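Local coordinates for putative archaeal ammonia monooxygenase subunit B (Candidatus Nitrosocaldus yellowstonii, PDB 4O65), which is a copper-binding cupredoxin domain of a probable membrane monooxygenase subunit, thought to take part in archaeal ammonia oxidation, at residues I25-F30 / R56-I61; L117-P122 / I146-E151; A76-F81 / Y113-S118; K13-T18 / R65-V70. One frame throughout, in Å; residues are numbered along the deposited sequence.

Interaction 1: residues I25-F30 / R56-I61; sequences ITKAEF and RQDVLI
Phe30 lays one ring face against the backbone of Arg56, a CH-pi contact with Arg56 CA 4.0 Å from the ring centroid and shifted toward the rim. Phe30 CG stands anti to the backbone N (chi1 176°), and the side chain crosses that of Arg56 at about a right angle. Gln57 is bent at chi2 (74°), which turns CD back; its OE1 lies at the ring edge, near the ring plane, 3.5 Å from Phe30 CE1. Beside it, Ile25 and Gln57 run side by side, Ile25 CG1 resting 3.7 Å from Gln57 CB.

One hydrogen bond crosses between the segments, while the salt bridge lies within the turn. Ile25 N donates to Gln57 O at 3.1 Å in a nearly straight bond, approaching from above the carbonyl plane. Asp58 CA makes a CA-H...O contact with Ile25 O, a buried oxygen with no hydrogen-bond partner in the model. Arg56 grips Asp58 side-on: Arg56 NE reaches OD1 at 3.0 Å and Arg56 NH2 reaches OD2 at 2.8 Å, both on the syn side. Together with the Ser118 hydroxyl, which also bonds Asp58 OD2, this fixes the carboxylate's rotation. Lys27 CB and CG lie beside Asp58 OD2, while the Lys27 ammonium goes on to salt bridges with Glu92 and Asp47.

At the start of the helix, Thr26 OG1 accepts from Glu29 N at 3.0 Å and also bonds Glu151 O. The arrangement is thus an N-capped helix start packed on a type I beta turn, Arg56 to Val59, that leads into strand 59-68 of the cupredoxin sandwich.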
loop_
_atom_site.group_PDB
_atom_site.type_symbol
_atom_site.label_atom_id
_atom_site.label_comp_id
_atom_site.label_asym_id
_atom_site.label_seq_id
_atom_site.Cartn_x
_atom_site.Cartn_y
_atom_site.Cartn_z
ATOM N N ILE A 25 7.776 -10.531 -5.570
ATOM C CA ILE A 25 7.752 -10.545 -7.045
ATOM C C ILE A 25 6.565 -9.707 -7.514
ATOM O O ILE A 25 5.685 -9.333 -6.700
ATOM C CB ILE A 25 7.714 -11.979 -7.645
ATOM C CG1 ILE A 25 6.385 -12.637 -7.287
ATOM C CG2 ILE A 25 8.899 -12.800 -7.107
ATOM C CD1 ILE A 25 6.224 -14.089 -7.813
ATOM N N THR A 26 6.506 -9.388 -8.802
ATOM C CA THR A 26 5.365 -8.558 -9.279
ATOM C C THR A 26 4.082 -9.354 -9.362
ATOM O O THR A 26 4.117 -10.605 -9.393
ATOM C CB THR A 26 5.648 -7.968 -10.666
ATOM O OG1 THR A 26 5.888 -9.052 -11.561
ATOM C CG2 THR A 26 6.926 -7.075 -10.659
ATOM N N LYS A 27 2.946 -8.670 -9.446
ATOM C CA LYS A 27 1.658 -9.354 -9.629
ATOM C C LYS A 27 1.694 -10.179 -10.923
ATOM O O LYS A 27 1.279 -11.356 -10.945
ATOM C CB LYS A 27 0.505 -8.332 -9.722
ATOM C CG LYS A 27 -0.856 -9.011 -9.629
ATOM C CD LYS A 27 -2.058 -8.144 -10.052
ATOM C CE LYS A 27 -2.322 -6.896 -9.235
ATOM N NZ LYS A 27 -3.640 -6.311 -9.722
ATOM N N ALA A 28 2.243 -9.589 -11.990
ATOM C CA ALA A 28 2.378 -10.364 -13.236
ATOM C C ALA A 28 3.261 -11.618 -13.089
ATOM O O ALA A 28 2.930 -12.700 -13.662
ATOM C CB ALA A 28 2.851 -9.458 -14.396
ATOM N N GLU A 29 4.403 -11.472 -12.389
ATOM C CA GLU A 29 5.311 -12.633 -12.219
ATOM C C GLU A 29 4.576 -13.737 -11.419
ATOM O O GLU A 29 4.687 -14.927 -11.751
ATOM C CB GLU A 29 6.594 -12.256 -11.480
ATOM C CG GLU A 29 7.665 -13.357 -11.481
ATOM C CD GLU A 29 8.196 -13.691 -12.874
ATOM O OE1 GLU A 29 8.632 -14.833 -13.022
ATOM O OE2 GLU A 29 8.186 -12.843 -13.811
ATOM N N PHE A 30 3.806 -13.317 -10.425
ATOM C CA PHE A 30 3.015 -14.280 -9.643
ATOM C C PHE A 30 1.933 -14.955 -10.499
ATOM O O PHE A 30 1.786 -16.187 -10.452
ATOM C CB PHE A 30 2.351 -13.637 -8.422
ATOM C CG PHE A 30 1.463 -14.604 -7.693
ATOM C CD1 PHE A 30 2.015 -15.636 -6.914
ATOM C CD2 PHE A 30 0.059 -14.488 -7.802
ATOM C CE1 PHE A 30 1.188 -16.541 -6.231
ATOM C CE2 PHE A 30 -0.769 -15.400 -7.112
ATOM C CZ PHE A 30 -0.192 -16.407 -6.319
ATOM N N ARG A 56 0.166 -15.351 -2.099
ATOM C CA ARG A 56 0.555 -14.410 -3.181
ATOM C C ARG A 56 1.905 -13.815 -2.876
ATOM O O ARG A 56 2.041 -13.027 -1.909
ATOM C CB ARG A 56 -0.459 -13.242 -3.147
ATOM C CG ARG A 56 -1.760 -13.565 -3.818
ATOM C CD ARG A 56 -2.673 -12.354 -3.754
ATOM N NE ARG A 56 -2.136 -11.223 -4.553
ATOM C CZ ARG A 56 -2.841 -10.158 -4.847
ATOM N NH1 ARG A 56 -4.085 -10.044 -4.343
ATOM N NH2 ARG A 56 -2.330 -9.190 -5.635
ATOM N N GLN A 57 2.877 -14.037 -3.755
ATOM C CA GLN A 57 4.241 -13.570 -3.498
ATOM C C GLN A 57 4.417 -12.116 -3.942
ATOM O O GLN A 57 5.510 -11.596 -3.816
ATOM C CB GLN A 57 5.286 -14.410 -4.272
ATOM C CG GLN A 57 5.720 -15.628 -3.468
ATOM C CD GLN A 57 4.627 -16.641 -3.495
ATOM O OE1 GLN A 57 4.208 -17.062 -4.556
ATOM N NE2 GLN A 57 4.180 -17.086 -2.290
ATOM N N ASP A 58 3.341 -11.464 -4.369
ATOM C CA ASP A 58 3.397 -10.050 -4.732
ATOM C C ASP A 58 2.849 -9.106 -3.643
ATOM O O ASP A 58 2.795 -7.869 -3.863
ATOM C CB ASP A 58 2.586 -9.791 -6.046
ATOM C CG ASP A 58 1.130 -10.085 -5.889
ATOM O OD1 ASP A 58 0.785 -11.149 -5.260
ATOM O OD2 ASP A 58 0.319 -9.302 -6.435
ATOM N N VAL A 59 2.453 -9.672 -2.500
ATOM C CA VAL A 59 1.709 -8.887 -1.516
ATOM C C VAL A 59 2.593 -8.464 -0.346
ATOM O O VAL A 59 3.331 -9.268 0.226
ATOM C CB VAL A 59 0.465 -9.650 -1.026
ATOM C CG1 VAL A 59 -0.173 -8.976 0.190
ATOM C CG2 VAL A 59 -0.522 -9.780 -2.178
ATOM N N LEU A 60 2.463 -7.192 -0.011
ATOM C CA LEU A 60 3.104 -6.558 1.176
ATOM C C LEU A 60 2.050 -6.128 2.145
ATOM O O LEU A 60 1.087 -5.421 1.748
ATOM C CB LEU A 60 3.866 -5.274 0.689
ATOM C CG LEU A 60 4.501 -4.463 1.859
ATOM C CD1 LEU A 60 5.634 -5.266 2.535
ATOM C CD2 LEU A 60 5.070 -3.187 1.199
ATOM N N ILE A 61 2.253 -6.464 3.430
ATOM C CA ILE A 61 1.482 -5.892 4.518
ATOM C C ILE A 61 2.367 -4.942 5.339
ATOM O O ILE A 61 3.484 -5.306 5.748
ATOM C CB ILE A 61 0.962 -7.022 5.460
ATOM C CG1 ILE A 61 -0.008 -7.969 4.684
ATOM C CG2 ILE A 61 0.228 -6.392 6.665
ATOM C CD1 ILE A 61 -0.462 -9.173 5.548
#

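Interaction 2: residues L117-P122 / I146-E151; sequences LSALEP and IVVEGE
Ala119 and Val148 meet where two strands from different sheets of the cupredoxin beta-sandwich draw together at one end: strand 110-119 runs out of the four-stranded sheet and strand 137-149 out of the mixed one. The close part begins with apolar side chains. Both methyls of Val148 straddle Ala119 CB, with Val148 CG1 at 3.7 Å and CG2 at 3.8 Å. Val148 CG1, anti to its backbone N, also lies 3.7 Å from Glu121 O, and that carbonyl bonds the hydroxyl of Tyr125. Trp91 touches both Ala119 and Val148, so this side of the contact is buried among neighbouring strands.

Beyond Val148 the chains diverge, the end-to-end lines of 119-122 and 148-151 lying 72° apart, and no hydrogen bond joins the two segments. The looser, solvent-facing rim is at Glu149 and Glu151, whose carboxylates find partners outside the contact: Glu149 pairs with Arg23, and Glu151 bonds the hydroxyl of Ser38. Between them, Gly150 adopts phi/psi 115°/176°, where a beta carbon would clash with the carbonyl oxygen of Glu149.

Pro122, although partly exposed, bridges the two chains closely, against backbone and not side chains. Its CB, CG and CD all approach Gly150 O. Pro122 CA makes a CA-H...O contact with Val148 O at 3.3 Å, and Pro122 CB lies 3.4 Å from Gly150 O.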
loop_
_atom_site.group_PDB
_atom_site.type_symbol
_atom_site.label_atom_id
_atom_site.label_comp_id
_atom_site.label_asym_id
_atom_site.label_seq_id
_atom_site.Cartn_x
_atom_site.Cartn_y
_atom_site.Cartn_z
ATOM N N LEU A 117 -0.859 -4.199 -0.027
ATOM C CA LEU A 117 -0.552 -3.720 -1.405
ATOM C C LEU A 117 0.011 -4.840 -2.252
ATOM O O LEU A 117 0.572 -5.799 -1.723
ATOM C CB LEU A 117 0.527 -2.601 -1.392
ATOM C CG LEU A 117 0.136 -1.344 -0.591
ATOM C CD1 LEU A 117 0.848 -1.384 0.748
ATOM C CD2 LEU A 117 0.504 -0.099 -1.378
ATOM N N SER A 118 -0.213 -4.720 -3.552
ATOM C CA SER A 118 0.385 -5.581 -4.560
ATOM C C SER A 118 1.539 -4.824 -5.244
ATOM O O SER A 118 1.370 -3.656 -5.671
ATOM C CB SER A 118 -0.669 -5.900 -5.629
ATOM O OG SER A 118 -0.010 -6.608 -6.657
ATOM N N ALA A 119 2.724 -5.426 -5.297
ATOM C CA ALA A 119 3.812 -4.849 -6.105
ATOM C C ALA A 119 3.514 -5.077 -7.576
ATOM O O ALA A 119 3.320 -6.239 -8.015
ATOM C CB ALA A 119 5.128 -5.547 -5.757
ATOM N N LEU A 120 3.534 -4.001 -8.367
ATOM C CA LEU A 120 3.238 -4.138 -9.829
ATOM C C LEU A 120 4.474 -4.177 -10.728
ATOM O O LEU A 120 4.483 -4.854 -11.804
ATOM C CB LEU A 120 2.317 -2.992 -10.279
ATOM C CG LEU A 120 0.985 -2.837 -9.578
ATOM C CD1 LEU A 120 0.219 -1.634 -10.144
ATOM C CD2 LEU A 120 0.148 -4.109 -9.740
ATOM N N GLU A 121 5.545 -3.489 -10.326
ATOM C CA GLU A 121 6.679 -3.321 -11.239
ATOM C C GLU A 121 7.979 -3.585 -10.530
ATOM O O GLU A 121 8.114 -3.267 -9.296
ATOM C CB GLU A 121 6.657 -1.884 -11.860
ATOM C CG GLU A 121 5.279 -1.449 -12.340
ATOM C CD GLU A 121 4.768 -2.262 -13.536
ATOM O OE1 GLU A 121 5.589 -2.924 -14.193
ATOM O OE2 GLU A 121 3.546 -2.225 -13.820
ATOM N N PRO A 122 8.939 -4.182 -11.246
ATOM C CA PRO A 122 10.191 -4.555 -10.631
ATOM C C PRO A 122 11.008 -3.302 -10.234
ATOM O O PRO A 122 10.846 -2.229 -10.850
ATOM C CB PRO A 122 10.896 -5.379 -11.724
ATOM C CG PRO A 122 10.442 -4.744 -12.959
ATOM C CD PRO A 122 8.956 -4.498 -12.698
ATOM N N ILE A 146 12.717 -2.499 -0.074
ATOM C CA ILE A 146 12.011 -3.693 -0.559
ATOM C C ILE A 146 12.428 -3.914 -2.006
ATOM O O ILE A 146 12.291 -3.004 -2.845
ATOM C CB ILE A 146 10.481 -3.501 -0.475
ATOM C CG1 ILE A 146 10.091 -3.218 1.004
ATOM C CG2 ILE A 146 9.761 -4.736 -1.059
ATOM C CD1 ILE A 146 8.614 -2.899 1.189
ATOM N N VAL A 147 12.878 -5.114 -2.302
ATOM C CA VAL A 147 13.275 -5.453 -3.707
ATOM C C VAL A 147 12.128 -6.245 -4.338
ATOM O O VAL A 147 11.712 -7.261 -3.785
ATOM C CB VAL A 147 14.557 -6.292 -3.739
ATOM C CG1 VAL A 147 14.979 -6.604 -5.182
ATOM C CG2 VAL A 147 15.688 -5.538 -3.034
ATOM N N VAL A 148 11.685 -5.799 -5.500
ATOM C CA VAL A 148 10.630 -6.515 -6.254
ATOM C C VAL A 148 11.261 -7.046 -7.542
ATOM O O VAL A 148 11.848 -6.276 -8.325
ATOM C CB VAL A 148 9.448 -5.609 -6.593
ATOM C CG1 VAL A 148 8.355 -6.430 -7.319
ATOM C CG2 VAL A 148 8.863 -4.919 -5.315
ATOM N N GLU A 149 11.133 -8.347 -7.762
ATOM C CA GLU A 149 11.653 -8.951 -9.005
ATOM C C GLU A 149 10.524 -9.409 -9.899
ATOM O O GLU A 149 9.391 -9.610 -9.464
ATOM C CB GLU A 149 12.524 -10.154 -8.679
ATOM C CG GLU A 149 13.668 -9.797 -7.763
ATOM C CD GLU A 149 14.546 -10.993 -7.509
ATOM O OE1 GLU A 149 14.135 -11.929 -6.788
ATOM O OE2 GLU A 149 15.656 -11.000 -8.045
ATOM N N GLY A 150 10.837 -9.612 -11.165
ATOM C CA GLY A 150 9.831 -10.219 -12.043
ATOM C C GLY A 150 9.326 -9.328 -13.145
ATOM O O GLY A 150 9.691 -8.140 -13.243
ATOM N N GLU A 151 8.476 -9.894 -13.996
ATOM C CA GLU A 151 8.089 -9.141 -15.193
ATOM C C GLU A 151 7.178 -7.981 -14.830
ATOM O O GLU A 151 6.391 -8.034 -13.840
ATOM C CB GLU A 151 7.487 -10.054 -16.258
ATOM C CG GLU A 151 6.142 -10.588 -15.883
ATOM C CD GLU A 151 5.651 -11.651 -16.868
ATOM O OE1 GLU A 151 6.431 -12.133 -17.720
ATOM O OE2 GLU A 151 4.470 -12.000 -16.771
#

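Interaction 3: residues A76-F81 / Y113-S118; sequences AWISLF and YKLCLS
Ile78 reaches over one face of the Tyr113 ring with its terminal methyl, a CH-pi contact in which CD1 lies 3.8 Å from the ring centroid and is shifted toward the rim. Ile78 CG1 stands anti to the backbone N, and chi2 (152°) then places CD1. Tyr113 CG sits between its backbone N and carbonyl carbon (chi1 74°), the crowded position. The two side chains cross at about a right angle, and of the Ile78 atoms CD1 alone touches the ring.

Ile78 CG2, and CG1 beside it, pack on Leu115, with CG2 touching Leu115 CD2 at 3.7 Å. Leu115 CD1 extends beyond this pair to 3.8 Å from Ser79 O. Farther along, Leu80 and Leu117 meet at a slant, and Leu117 CD2 is 3.9 Å from both CB and CD2 of Leu80.

No hydrogen bond spans the contact; the strand axes approach to 8.5 Å and cross at -44°, as for facing sheets of a beta-sandwich. Strand 74-81 pairs with 123-133, which carries the copper ligands His126 and His128. On the opposing sheet, strand 110-119 lies between 59-68 and 91-97, where Phe93 touches Leu115 and Leu117, while the Tyr113 hydroxyl reaches across to Thr129 on strand 123-133.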
loop_
_atom_site.group_PDB
_atom_site.type_symbol
_atom_site.label_atom_id
_atom_site.label_comp_id
_atom_site.label_asym_id
_atom_site.label_seq_id
_atom_site.Cartn_x
_atom_site.Cartn_y
_atom_site.Cartn_z
ATOM N N ALA A 76 -7.736 12.167 8.436
ATOM C CA ALA A 76 -6.515 11.715 7.768
ATOM C C ALA A 76 -6.761 10.615 6.748
ATOM O O ALA A 76 -7.796 9.930 6.765
ATOM C CB ALA A 76 -5.519 11.250 8.830
ATOM N N TRP A 77 -5.780 10.435 5.846
ATOM C CA TRP A 77 -5.740 9.255 4.981
ATOM C C TRP A 77 -4.301 8.752 4.901
ATOM O O TRP A 77 -3.342 9.480 5.243
ATOM C CB TRP A 77 -6.291 9.569 3.597
ATOM C CG TRP A 77 -5.600 10.684 2.846
ATOM C CD1 TRP A 77 -4.642 10.573 1.831
ATOM C CD2 TRP A 77 -5.867 12.110 2.979
ATOM N NE1 TRP A 77 -4.274 11.827 1.386
ATOM C CE2 TRP A 77 -4.992 12.786 2.034
ATOM C CE3 TRP A 77 -6.691 12.876 3.813
ATOM C CZ2 TRP A 77 -4.965 14.183 1.926
ATOM C CZ3 TRP A 77 -6.651 14.281 3.690
ATOM C CH2 TRP A 77 -5.810 14.902 2.759
ATOM N N ILE A 78 -4.167 7.474 4.531
ATOM C CA ILE A 78 -2.906 6.817 4.597
ATOM C C ILE A 78 -2.534 6.210 3.249
ATOM O O ILE A 78 -3.408 5.804 2.491
ATOM C CB ILE A 78 -2.997 5.756 5.708
ATOM C CG1 ILE A 78 -1.651 5.150 6.015
ATOM C CG2 ILE A 78 -4.075 4.672 5.434
ATOM C CD1 ILE A 78 -1.720 4.711 7.484
ATOM N N SER A 79 -1.244 6.197 2.926
ATOM C CA SER A 79 -0.820 5.642 1.673
ATOM C C SER A 79 0.591 5.118 1.861
ATOM O O SER A 79 1.109 5.182 2.970
ATOM C CB SER A 79 -0.898 6.676 0.559
ATOM O OG SER A 79 -0.114 7.824 0.849
ATOM N N LEU A 80 1.183 4.627 0.772
ATOM C CA LEU A 80 2.583 4.149 0.818
ATOM C C LEU A 80 3.391 5.072 -0.060
ATOM O O LEU A 80 3.071 5.283 -1.285
ATOM C CB LEU A 80 2.670 2.695 0.353
ATOM C CG LEU A 80 4.051 2.058 0.536
ATOM C CD1 LEU A 80 4.231 1.646 1.981
ATOM C CD2 LEU A 80 4.204 0.885 -0.419
ATOM N N PHE A 81 4.438 5.633 0.522
ATOM C CA PHE A 81 5.387 6.479 -0.210
ATOM C C PHE A 81 6.552 5.641 -0.683
ATOM O O PHE A 81 7.174 4.974 0.124
ATOM C CB PHE A 81 5.895 7.610 0.705
ATOM C CG PHE A 81 6.984 8.459 0.081
ATOM C CD1 PHE A 81 6.725 9.231 -1.058
ATOM C CD2 PHE A 81 8.251 8.438 0.615
ATOM C CE1 PHE A 81 7.740 10.011 -1.621
ATOM C CE2 PHE A 81 9.279 9.224 0.072
ATOM C CZ PHE A 81 9.006 10.011 -1.026
ATOM N N TYR A 113 -3.214 0.710 12.227
ATOM C CA TYR A 113 -3.484 0.686 10.761
ATOM C C TYR A 113 -2.873 -0.556 10.135
ATOM O O TYR A 113 -1.903 -1.141 10.675
ATOM C CB TYR A 113 -2.946 1.983 10.081
ATOM C CG TYR A 113 -1.438 2.040 9.950
ATOM C CD1 TYR A 113 -0.797 1.543 8.804
ATOM C CD2 TYR A 113 -0.660 2.712 10.919
ATOM C CE1 TYR A 113 0.615 1.577 8.695
ATOM C CE2 TYR A 113 0.712 2.793 10.802
ATOM C CZ TYR A 113 1.339 2.256 9.683
ATOM O OH TYR A 113 2.692 2.352 9.612
ATOM N N LYS A 114 -3.407 -0.912 8.969
ATOM C CA LYS A 114 -2.877 -2.020 8.181
ATOM C C LYS A 114 -3.097 -1.667 6.709
ATOM O O LYS A 114 -4.235 -1.347 6.269
ATOM C CB LYS A 114 -3.542 -3.345 8.534
ATOM C CG LYS A 114 -3.168 -4.476 7.523
ATOM C CD LYS A 114 -3.535 -5.812 8.170
ATOM C CE LYS A 114 -3.438 -7.001 7.198
ATOM N NZ LYS A 114 -3.646 -8.356 7.864
ATOM N N LEU A 115 -2.005 -1.683 5.955
ATOM C CA LEU A 115 -2.052 -1.448 4.519
ATOM C C LEU A 115 -1.632 -2.749 3.838
ATOM O O LEU A 115 -0.654 -3.418 4.262
ATOM C CB LEU A 115 -1.022 -0.395 4.114
ATOM C CG LEU A 115 -0.931 0.830 5.027
ATOM C CD1 LEU A 115 0.110 1.768 4.440
ATOM C CD2 LEU A 115 -2.298 1.468 5.061
ATOM N N CYS A 116 -2.400 -3.124 2.818
ATOM C CA CYS A 116 -2.097 -4.343 2.075
ATOM C C CYS A 116 -1.988 -3.894 0.618
ATOM O O CYS A 116 -2.945 -3.297 0.119
ATOM C CB CYS A 116 -3.212 -5.341 2.192
ATOM S SG CYS A 116 -2.654 -6.967 1.529
ATOM N N LEU A 117 -0.859 -4.199 -0.027
ATOM C CA LEU A 117 -0.552 -3.720 -1.405
ATOM C C LEU A 117 0.011 -4.840 -2.252
ATOM O O LEU A 117 0.572 -5.799 -1.723
ATOM C CB LEU A 117 0.527 -2.601 -1.392
ATOM C CG LEU A 117 0.136 -1.344 -0.591
ATOM C CD1 LEU A 117 0.848 -1.384 0.748
ATOM C CD2 LEU A 117 0.504 -0.099 -1.378
ATOM N N SER A 118 -0.213 -4.720 -3.552
ATOM C CA SER A 118 0.385 -5.581 -4.560
ATOM C C SER A 118 1.539 -4.824 -5.244
ATOM O O SER A 118 1.370 -3.656 -5.671
ATOM C CB SER A 118 -0.669 -5.900 -5.629
ATOM O OG SER A 118 -0.010 -6.608 -6.657
#

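Interaction 4: residues K13-T18 / R65-V70; sequences KIEDET and RLVSQV
Arg65 is held by two carboxylates that approach its guanidinium differently. Asp16 lies alongside it, pointing the same way, and a single oxygen, OD2, accepts from both NE and NH2, at 2.9 and 2.8 Å. Both bonds stay close to the guanidinium plane, but each is bent, near 141° at hydrogen, as one oxygen shared side-on requires. Glu15 instead crosses Arg65 obliquely, its carboxylate turned 71° from the guanidinium, and forms a short salt bridge from OE1 to Arg65 NH2 at 2.6 Å. The bend at Arg65 chi3 (-58°) swings NE out of line with the aliphatic stem. Across the sheet face Val67 meets Glu15 at about a right angle, Val67 CG2 lying 3.6 Å from Glu15 CD and also over one face of the guanidinium.

Glu15, Arg65 and Val67 share one face of an antiparallel pairing between edge strand 12-19 and strand 59-68 of the cupredoxin sandwich, with Asp16 at the corner where the chain turns. Lys13 with Val67 and Glu15 with Arg65 are hydrogen-bonded pairs, each closed by two backbone bonds; Glu15 N to Arg65 O, at 2.8 Å, is nearly straight.

Between them, the non-hydrogen-bonded pair Ile14 and Leu66 projects from the other face, into the sandwich interior, side by side with Ile14 CG1 3.9 Å from Leu66 CD2. Tyr113 and Leu131 pack against both. On the charged face, Arg65 NH1 makes a further salt bridge to Glu110.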
loop_
_atom_site.group_PDB
_atom_site.type_symbol
_atom_site.label_atom_id
_atom_site.label_comp_id
_atom_site.label_asym_id
_atom_site.label_seq_id
_atom_site.Cartn_x
_atom_site.Cartn_y
_atom_site.Cartn_z
ATOM N N LYS A 13 2.083 10.846 15.155
ATOM C CA LYS A 13 3.300 10.060 14.860
ATOM C C LYS A 13 2.906 8.716 14.310
ATOM O O LYS A 13 1.899 8.135 14.730
ATOM C CB LYS A 13 4.114 9.868 16.155
ATOM C CG LYS A 13 5.509 9.331 15.894
ATOM C CD LYS A 13 6.497 9.561 17.075
ATOM C CE LYS A 13 7.847 8.996 16.622
ATOM N NZ LYS A 13 8.774 8.704 17.744
ATOM N N ILE A 14 3.705 8.201 13.390
ATOM C CA ILE A 14 3.502 6.842 12.836
ATOM C C ILE A 14 4.491 5.962 13.632
ATOM O O ILE A 14 5.724 6.138 13.526
ATOM C CB ILE A 14 3.905 6.855 11.365
ATOM C CG1 ILE A 14 2.903 7.750 10.594
ATOM C CG2 ILE A 14 3.971 5.402 10.775
ATOM C CD1 ILE A 14 3.442 8.042 9.155
ATOM N N GLU A 15 3.953 5.099 14.485
ATOM C CA GLU A 15 4.779 4.306 15.376
ATOM C C GLU A 15 4.681 2.786 15.088
ATOM O O GLU A 15 3.692 2.317 14.481
ATOM C CB GLU A 15 4.359 4.572 16.829
ATOM C CG GLU A 15 4.483 6.081 17.203
ATOM C CD GLU A 15 4.233 6.350 18.680
ATOM O OE1 GLU A 15 4.105 5.383 19.490
ATOM O OE2 GLU A 15 4.130 7.542 19.032
ATOM N N ASP A 16 5.743 2.063 15.473
ATOM C CA ASP A 16 5.710 0.573 15.421
ATOM C C ASP A 16 5.454 0.044 14.017
ATOM O O ASP A 16 4.793 -0.983 13.827
ATOM C CB ASP A 16 4.690 0.084 16.410
ATOM C CG ASP A 16 5.056 0.544 17.846
ATOM O OD1 ASP A 16 6.178 0.311 18.249
ATOM O OD2 ASP A 16 4.293 1.249 18.443
ATOM N N GLU A 17 5.985 0.758 13.033
ATOM C CA GLU A 17 5.761 0.355 11.620
ATOM C C GLU A 17 6.449 -1.012 11.368
ATOM O O GLU A 17 7.615 -1.218 11.796
ATOM C CB GLU A 17 6.325 1.428 10.750
ATOM C CG GLU A 17 6.164 1.151 9.256
ATOM C CD GLU A 17 6.930 2.160 8.445
ATOM O OE1 GLU A 17 6.321 2.836 7.599
ATOM O OE2 GLU A 17 8.161 2.275 8.632
ATOM N N THR A 18 5.742 -1.978 10.712
ATOM C CA THR A 18 6.350 -3.269 10.450
ATOM C C THR A 18 6.026 -3.599 9.009
ATOM O O THR A 18 4.904 -3.323 8.606
ATOM C CB THR A 18 5.730 -4.386 11.317
ATOM O OG1 THR A 18 6.007 -4.089 12.688
ATOM C CG2 THR A 18 6.344 -5.715 10.934
ATOM N N ARG A 65 0.859 2.029 14.176
ATOM C CA ARG A 65 -0.161 2.679 14.957
ATOM C C ARG A 65 0.037 4.170 14.712
ATOM O O ARG A 65 1.179 4.613 14.589
ATOM C CB ARG A 65 0.069 2.449 16.493
ATOM C CG ARG A 65 0.015 1.025 17.028
ATOM C CD ARG A 65 0.167 1.046 18.608
ATOM N NE ARG A 65 1.462 1.705 18.936
ATOM C CZ ARG A 65 1.686 2.605 19.909
ATOM N NH1 ARG A 65 0.723 2.981 20.762
ATOM N NH2 ARG A 65 2.906 3.111 20.068
ATOM N N LEU A 66 -1.073 4.895 14.567
ATOM C CA LEU A 66 -1.036 6.372 14.406
ATOM C C LEU A 66 -1.360 6.935 15.773
ATOM O O LEU A 66 -2.372 6.552 16.398
ATOM C CB LEU A 66 -2.087 6.815 13.412
ATOM C CG LEU A 66 -1.993 6.079 12.085
ATOM C CD1 LEU A 66 -3.162 6.480 11.162
ATOM C CD2 LEU A 66 -0.661 6.389 11.369
ATOM N N VAL A 67 -0.458 7.771 16.272
ATOM C CA VAL A 67 -0.594 8.249 17.658
ATOM C C VAL A 67 -0.699 9.760 17.682
ATOM O O VAL A 67 0.244 10.504 17.306
ATOM C CB VAL A 67 0.587 7.763 18.510
ATOM C CG1 VAL A 67 0.443 8.318 19.951
ATOM C CG2 VAL A 67 0.666 6.246 18.466
ATOM N N SER A 68 -1.857 10.251 18.114
ATOM C CA SER A 68 -2.125 11.709 18.077
ATOM C C SER A 68 -1.485 12.445 19.237
ATOM O O SER A 68 -1.551 11.981 20.372
ATOM C CB SER A 68 -3.649 11.959 18.115
ATOM O OG SER A 68 -3.964 13.338 18.337
ATOM N N GLN A 69 -0.858 13.588 18.937
ATOM C CA GLN A 69 -0.279 14.478 19.928
ATOM C C GLN A 69 -1.018 15.797 20.036
ATOM O O GLN A 69 -0.557 16.735 20.718
ATOM C CB GLN A 69 1.196 14.685 19.595
ATOM C CG GLN A 69 1.884 13.306 19.555
ATOM C CD GLN A 69 3.389 13.364 19.514
ATOM O OE1 GLN A 69 3.995 13.891 18.551
ATOM N NE2 GLN A 69 4.018 12.813 20.559
ATOM N N VAL A 70 -2.198 15.873 19.438
ATOM C CA VAL A 70 -2.977 17.134 19.476
ATOM C C VAL A 70 -4.262 16.937 20.305
ATOM O O VAL A 70 -4.685 15.816 20.580
ATOM C CB VAL A 70 -3.375 17.656 18.066
ATOM C CG1 VAL A 70 -2.146 17.863 17.170
ATOM C CG2 VAL A 70 -4.295 16.677 17.400
#

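Overall arrangement
Interaction 3 lies near the centre of the fold, a mainly apolar contact without hydrogen bonds between facing sheets, whereas interaction 4 pairs two neighbouring strands within one sheet and combines backbone bonds with a partly exposed salt-bridge network. Tyr113 connects the two. On the other side of the chain's centre from interaction 4, interactions 1 and 2 lie side by side, their centres about 6 Å apart, and join through Thr26 with Glu151 and Asp58 with Ser118. Interaction 1 is buried and mixes ring packing and a backbone bond with an ion pair internal to the turn; interaction 2 has no hydrogen bond between its segments and reaches toward solvent. Strand 59-68 serves interactions 1 and 4, and strand 110-119 serves 2 and 3.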